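Local coordinates for protein pelota homolog (PDB 3OBY) that may recognise stalled ribosomes and promote their release and the degradation of damaged mRNA, with an endoribonuclease activity assigned to its Sm-fold N-terminal domain, at residues L286-F291 with M318-E323; F30-G35 with E68-H73. One frame throughout, in Å; residues are numbered along the deposited sequence.

Interaction 1: L286-F291 with M318-E323; sequences LVADEF and MSTEFE
Strand 282-288 gives way to helix 289-295 exactly where the neighbouring parallel strand 314-318 runs out into a turn. The chain between them makes a beta-alpha-beta crossover. Two backbone bonds carry the strand pairing to its last rung: Met-318 N donates to Val-287 O at 2.8 Å, and Met-318 O receives Asp-289 N, also at 2.8 Å, each donor lying nearly along the C=O axis. The inner part is apolar and buried. Met-318, extended beyond CG, brings CE to 4.1 Å from Leu-286 CD2, the chains crossing obliquely beside Tyr-252 of helix 236-262. Ala-288 CB, 3.9 Å from Thr-320 CG2, makes the step outward to the polar side. There Asp-289 holds CG between its backbone N and carbonyl carbon (chi1 63°), which brings OD1 to Thr-320 N at 2.8 Å, a fairly straight bond (165°) entering from above the carboxylate plane. On the exposed side Glu-290 lies across Thr-320 at about a right angle, with Thr-320 OG1 2.8 Å from Glu-290 OE2 and 3.1 Å from Asp-289 OD1. An alanine in place of Asp-289 would probably loosen the turn at Thr-320, since the acceptor for its backbone N-H would be gone. The helix start and the Thr-320 N-H would favour the charged form of Asp-289, whereas the nearby Glu-290 carboxylate would oppose it.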
loop_
_atom_site.group_PDB
_atom_site.type_symbol
_atom_site.label_atom_id
_atom_site.label_comp_id
_atom_site.label_asym_id
_atom_site.label_seq_id
_atom_site.Cartn_x
_atom_site.Cartn_y
_atom_site.Cartn_z
ATOM N N LEU A 286 13.967 -5.032 7.698
ATOM C CA LEU A 286 13.681 -4.968 6.265
ATOM C C LEU A 286 13.883 -6.356 5.652
ATOM O O LEU A 286 14.928 -6.965 5.838
ATOM C CB LEU A 286 14.615 -3.971 5.579
ATOM C CG LEU A 286 14.718 -2.550 6.126
ATOM C CD1 LEU A 286 15.693 -1.784 5.238
ATOM C CD2 LEU A 286 13.351 -1.866 6.156
ATOM N N VAL A 287 12.899 -6.861 4.915
ATOM C CA VAL A 287 13.033 -8.202 4.340
ATOM C C VAL A 287 12.484 -8.338 2.931
ATOM O O VAL A 287 11.458 -7.753 2.594
ATOM C CB VAL A 287 12.352 -9.267 5.257
ATOM C CG1 VAL A 287 10.838 -9.098 5.237
ATOM C CG2 VAL A 287 12.760 -10.662 4.830
ATOM N N ALA A 288 13.182 -9.112 2.105
ATOM C CA ALA A 288 12.757 -9.334 0.719
ATOM C C ALA A 288 11.792 -10.514 0.670
ATOM O O ALA A 288 12.010 -11.541 1.319
ATOM C CB ALA A 288 13.959 -9.606 -0.175
ATOM N N ASP A 289 10.721 -10.365 -0.100
ATOM C CA ASP A 289 9.722 -11.418 -0.195
ATOM C C ASP A 289 10.333 -12.767 -0.563
ATOM O O ASP A 289 9.951 -13.794 0.006
ATOM C CB ASP A 289 8.612 -11.014 -1.179
ATOM C CG ASP A 289 9.110 -10.827 -2.596
ATOM O OD1 ASP A 289 10.312 -10.562 -2.790
ATOM O OD2 ASP A 289 8.281 -10.928 -3.523
ATOM N N GLU A 290 11.296 -12.767 -1.483
ATOM C CA GLU A 290 11.940 -14.015 -1.883
ATOM C C GLU A 290 12.602 -14.680 -0.686
ATOM O O GLU A 290 12.596 -15.907 -0.556
ATOM C CB GLU A 290 13.001 -13.769 -2.949
ATOM C CG GLU A 290 12.488 -13.686 -4.367
ATOM C CD GLU A 290 13.615 -13.479 -5.363
ATOM O OE1 GLU A 290 14.670 -14.140 -5.201
ATOM O OE2 GLU A 290 13.445 -12.666 -6.304
ATOM N N PHE A 291 13.184 -13.864 0.180
ATOM C CA PHE A 291 13.866 -14.377 1.354
ATOM C C PHE A 291 12.902 -15.153 2.230
ATOM O O PHE A 291 13.207 -16.260 2.671
ATOM C CB PHE A 291 14.469 -13.231 2.162
ATOM C CG PHE A 291 15.264 -13.676 3.360
ATOM C CD1 PHE A 291 16.569 -14.119 3.211
ATOM C CD2 PHE A 291 14.709 -13.636 4.643
ATOM C CE1 PHE A 291 17.320 -14.500 4.321
ATOM C CE2 PHE A 291 15.450 -14.014 5.754
ATOM C CZ PHE A 291 16.760 -14.451 5.593
ATOM N N MET A 318 9.525 -6.086 1.372
ATOM C CA MET A 318 9.631 -5.539 0.024
ATOM C C MET A 318 9.587 -6.650 -1.011
ATOM O O MET A 318 10.156 -7.721 -0.822
ATOM C CB MET A 318 10.934 -4.752 -0.127
ATOM C CG MET A 318 11.262 -3.821 1.041
ATOM S SD MET A 318 12.788 -2.929 0.727
ATOM C CE MET A 318 12.846 -1.838 2.108
ATOM N N SER A 319 8.897 -6.384 -2.109
ATOM C CA SER A 319 8.779 -7.349 -3.186
ATOM C C SER A 319 9.924 -7.229 -4.173
ATOM O O SER A 319 10.163 -6.161 -4.723
ATOM C CB SER A 319 7.473 -7.135 -3.938
ATOM O OG SER A 319 7.492 -7.837 -5.167
ATOM N N THR A 320 10.621 -8.330 -4.411
ATOM C CA THR A 320 11.723 -8.322 -5.363
ATOM C C THR A 320 11.252 -8.001 -6.783
ATOM O O THR A 320 12.056 -7.988 -7.716
ATOM C CB THR A 320 12.449 -9.661 -5.370
ATOM O OG1 THR A 320 11.507 -10.717 -5.601
ATOM C CG2 THR A 320 13.131 -9.891 -4.026
ATOM N N GLU A 321 9.953 -7.743 -6.944
ATOM C CA GLU A 321 9.400 -7.390 -8.251
ATOM C C GLU A 321 9.840 -5.978 -8.596
ATOM O O GLU A 321 9.894 -5.606 -9.765
ATOM C CB GLU A 321 7.870 -7.428 -8.240
ATOM C CG GLU A 321 7.229 -7.185 -9.619
ATOM C CD GLU A 321 5.706 -7.057 -9.575
ATOM O OE1 GLU A 321 5.047 -7.867 -8.885
ATOM O OE2 GLU A 321 5.164 -6.151 -10.245
ATOM N N PHE A 322 10.144 -5.191 -7.567
ATOM C CA PHE A 322 10.568 -3.808 -7.752
ATOM C C PHE A 322 12.027 -3.614 -7.350
ATOM O O PHE A 322 12.667 -4.538 -6.840
ATOM C CB PHE A 322 9.653 -2.896 -6.946
ATOM C CG PHE A 322 8.205 -3.165 -7.181
ATOM C CD1 PHE A 322 7.618 -2.862 -8.405
ATOM C CD2 PHE A 322 7.437 -3.790 -6.203
ATOM C CE1 PHE A 322 6.288 -3.181 -8.649
ATOM C CE2 PHE A 322 6.106 -4.112 -6.441
ATOM C CZ PHE A 322 5.533 -3.808 -7.668
ATOM N N GLU A 323 12.551 -2.413 -7.575
ATOM C CA GLU A 323 13.944 -2.133 -7.265
ATOM C C GLU A 323 14.353 -2.249 -5.795
ATOM O O GLU A 323 15.340 -2.907 -5.475
ATOM C CB GLU A 323 14.330 -0.753 -7.815
ATOM C CG GLU A 323 14.161 -0.625 -9.331
ATOM C CD GLU A 323 14.872 -1.725 -10.115
ATOM O OE1 GLU A 323 16.118 -1.704 -10.194
ATOM O OE2 GLU A 323 14.181 -2.621 -10.649
#

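Interaction 2: F30-G35 with E68-H73; sequences FIIEKG and EKVEFH
Two phenylalanine rings meet at one end of this contact: CE2 of Phe-30 reaches the edge of the Phe-72 ring, near its plane, 4.3 Å from Phe-72 CE2. Trp-26, one turn earlier in helix 22-31, joins both, edge-to-face with Phe-30 and with its plane only about 15° from that of Phe-72. The cluster lies in the N-terminal domain, which has the RNA-binding Sm fold, at the place where the end of helix 22-31 passes over strand 63-72 of the antiparallel sheet. Asp-302 of helix 301-310, between strands 282-288 and 314-318 along the chain, touches both phenylalanines.

Beyond the rings the chain leaves the helix at Ile-32, and the contact narrows to aliphatic groups. Ile-32 and Val-70 both point toward the opposing segment and cross at about a right angle, their CG2 methyls 4.0 Å apart. In Ile-32 this methyl is anti to the backbone N; in Val-70 it lies beside the N, with CG1 taking the anti position (chi1 -175°). Both residues are buried, whereas the far end, around Lys-34 and Glu-68, is exposed. There Glu-68 and Lys-69 together face Ser-82 in a classic beta bulge, at the corner where the strand changes direction. Gly-35, which bonds through its backbone to Val-67, has backbone angles at which a side chain would press against the carbonyl O before it. No hydrogen bond joins the two segments; the Lys-34 chain, bent at chi3 (-62°), lays its aliphatic part beside the bulge, with CD 3.3 Å from Glu-68 O.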
loop_
_atom_site.group_PDB
_atom_site.type_symbol
_atom_site.label_atom_id
_atom_site.label_comp_id
_atom_site.label_asym_id
_atom_site.label_seq_id
_atom_site.Cartn_x
_atom_site.Cartn_y
_atom_site.Cartn_z
ATOM N N PHE A 30 -1.901 -13.977 10.112
ATOM C CA PHE A 30 -1.905 -14.286 11.531
ATOM C C PHE A 30 -3.148 -13.720 12.204
ATOM O O PHE A 30 -3.474 -14.081 13.336
ATOM C CB PHE A 30 -0.617 -13.775 12.178
ATOM C CG PHE A 30 0.610 -14.505 11.713
ATOM C CD1 PHE A 30 0.832 -15.826 12.099
ATOM C CD2 PHE A 30 1.496 -13.909 10.812
ATOM C CE1 PHE A 30 1.921 -16.546 11.593
ATOM C CE2 PHE A 30 2.588 -14.619 10.302
ATOM C CZ PHE A 30 2.797 -15.942 10.690
ATOM N N ILE A 31 -3.851 -12.843 11.493
ATOM C CA ILE A 31 -5.091 -12.264 12.009
ATOM C C ILE A 31 -6.195 -13.304 11.796
ATOM O O ILE A 31 -6.940 -13.632 12.717
ATOM C CB ILE A 31 -5.467 -10.955 11.263
ATOM C CG1 ILE A 31 -4.505 -9.826 11.638
ATOM C CG2 ILE A 31 -6.885 -10.561 11.596
ATOM C CD1 ILE A 31 -4.394 -9.586 13.126
ATOM N N ILE A 32 -6.288 -13.824 10.575
ATOM C CA ILE A 32 -7.280 -14.848 10.251
ATOM C C ILE A 32 -6.896 -16.126 10.994
ATOM O O ILE A 32 -5.755 -16.575 10.922
ATOM C CB ILE A 32 -7.286 -15.159 8.759
ATOM C CG1 ILE A 32 -7.708 -13.924 7.974
ATOM C CG2 ILE A 32 -8.213 -16.326 8.481
ATOM C CD1 ILE A 32 -7.405 -14.031 6.498
ATOM N N GLU A 33 -7.851 -16.716 11.699
ATOM C CA GLU A 33 -7.573 -17.915 12.472
ATOM C C GLU A 33 -8.506 -19.082 12.181
ATOM O O GLU A 33 -9.610 -18.908 11.655
ATOM C CB GLU A 33 -7.640 -17.573 13.955
ATOM C CG GLU A 33 -6.625 -16.523 14.392
ATOM C CD GLU A 33 -6.800 -16.108 15.840
ATOM O OE1 GLU A 33 -7.623 -15.211 16.112
ATOM O OE2 GLU A 33 -6.120 -16.690 16.708
ATOM N N LYS A 34 -8.047 -20.284 12.515
ATOM C CA LYS A 34 -8.863 -21.468 12.318
ATOM C C LYS A 34 -10.044 -21.278 13.236
ATOM O O LYS A 34 -9.867 -21.110 14.444
ATOM C CB LYS A 34 -8.097 -22.735 12.706
ATOM C CG LYS A 34 -7.031 -23.152 11.693
ATOM C CD LYS A 34 -6.191 -24.322 12.192
ATOM C CE LYS A 34 -5.418 -23.960 13.453
ATOM N NZ LYS A 34 -4.555 -25.068 13.939
ATOM N N GLY A 35 -11.240 -21.279 12.656
ATOM C CA GLY A 35 -12.444 -21.097 13.439
ATOM C C GLY A 35 -13.213 -19.889 12.958
ATOM O O GLY A 35 -14.436 -19.841 13.083
ATOM N N GLU A 68 -10.270 -23.717 8.300
ATOM C CA GLU A 68 -9.751 -24.907 8.967
ATOM C C GLU A 68 -8.231 -24.919 8.821
ATOM O O GLU A 68 -7.547 -25.681 9.501
ATOM C CB GLU A 68 -10.350 -26.188 8.380
ATOM C CG GLU A 68 -11.863 -26.160 8.235
ATOM C CD GLU A 68 -12.445 -27.504 7.836
ATOM O OE1 GLU A 68 -11.773 -28.251 7.092
ATOM O OE2 GLU A 68 -13.582 -27.808 8.258
ATOM N N LYS A 69 -7.719 -24.061 7.936
ATOM C CA LYS A 69 -6.281 -23.939 7.702
ATOM C C LYS A 69 -5.931 -22.607 7.039
ATOM O O LYS A 69 -6.677 -22.099 6.202
ATOM C CB LYS A 69 -5.772 -25.093 6.831
ATOM C CG LYS A 69 -4.272 -25.330 6.958
ATOM C CD LYS A 69 -3.768 -26.509 6.124
ATOM C CE LYS A 69 -2.263 -26.709 6.349
ATOM N NZ LYS A 69 -1.665 -27.869 5.627
ATOM N N VAL A 70 -4.795 -22.041 7.428
ATOM C CA VAL A 70 -4.323 -20.774 6.877
ATOM C C VAL A 70 -2.833 -20.943 6.629
ATOM O O VAL A 70 -2.098 -21.370 7.522
ATOM C CB VAL A 70 -4.513 -19.618 7.874
ATOM C CG1 VAL A 70 -4.130 -18.306 7.223
ATOM C CG2 VAL A 70 -5.939 -19.578 8.361
ATOM N N GLU A 71 -2.377 -20.608 5.430
ATOM C CA GLU A 71 -0.968 -20.780 5.133
ATOM C C GLU A 71 -0.534 -20.009 3.906
ATOM O O GLU A 71 -1.336 -19.767 3.004
ATOM C CB GLU A 71 -0.678 -22.264 4.924
ATOM C CG GLU A 71 -1.249 -22.817 3.622
ATOM C CD GLU A 71 -1.399 -24.325 3.641
ATOM O OE1 GLU A 71 -0.549 -25.006 4.254
ATOM O OE2 GLU A 71 -2.366 -24.823 3.028
ATOM N N PHE A 72 0.742 -19.629 3.881
ATOM C CA PHE A 72 1.319 -18.899 2.759
ATOM C C PHE A 72 1.605 -19.881 1.636
ATOM O O PHE A 72 1.909 -21.042 1.887
ATOM C CB PHE A 72 2.654 -18.264 3.141
ATOM C CG PHE A 72 2.555 -17.165 4.143
ATOM C CD1 PHE A 72 1.977 -15.944 3.806
ATOM C CD2 PHE A 72 3.073 -17.337 5.423
ATOM C CE1 PHE A 72 1.922 -14.908 4.733
ATOM C CE2 PHE A 72 3.021 -16.308 6.355
ATOM C CZ PHE A 72 2.444 -15.094 6.008
ATOM N N HIS A 73 1.505 -19.409 0.400
ATOM C CA HIS A 73 1.827 -20.228 -0.758
ATOM C C HIS A 73 3.345 -20.356 -0.748
ATOM O O HIS A 73 4.027 -19.595 -0.058
ATOM C CB HIS A 73 1.374 -19.543 -2.045
ATOM C CG HIS A 73 -0.020 -19.907 -2.460
ATOM N ND1 HIS A 73 -1.082 -19.904 -1.582
ATOM C CD2 HIS A 73 -0.522 -20.286 -3.659
ATOM C CE1 HIS A 73 -2.180 -20.266 -2.222
ATOM N NE2 HIS A 73 -1.868 -20.503 -3.483
#

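How the interactions relate
Interaction 2 comes first along the chain and is complete before interaction 1 begins. Their centres lie 23 Å apart and their nearest atoms about 8 Å, without touching. They belong to different domains and sheets: 30-35 with 68-73 to the antiparallel sheet of eRF1 domain 1, 286-291 with 318-323 to the mixed sheet of eRF1 domain 3. Two helices nevertheless link them. Helix 22-31, which ends in interaction 2, sets Leu-22 against Asp-289 and Ser-319; helix 301-310, within the crossover of interaction 1, reaches Phe-30 and Phe-72. Both contacts thus border the seam between the domains, where the inter-domain plasticity reported from two archaeal Pelota structures would probably be felt.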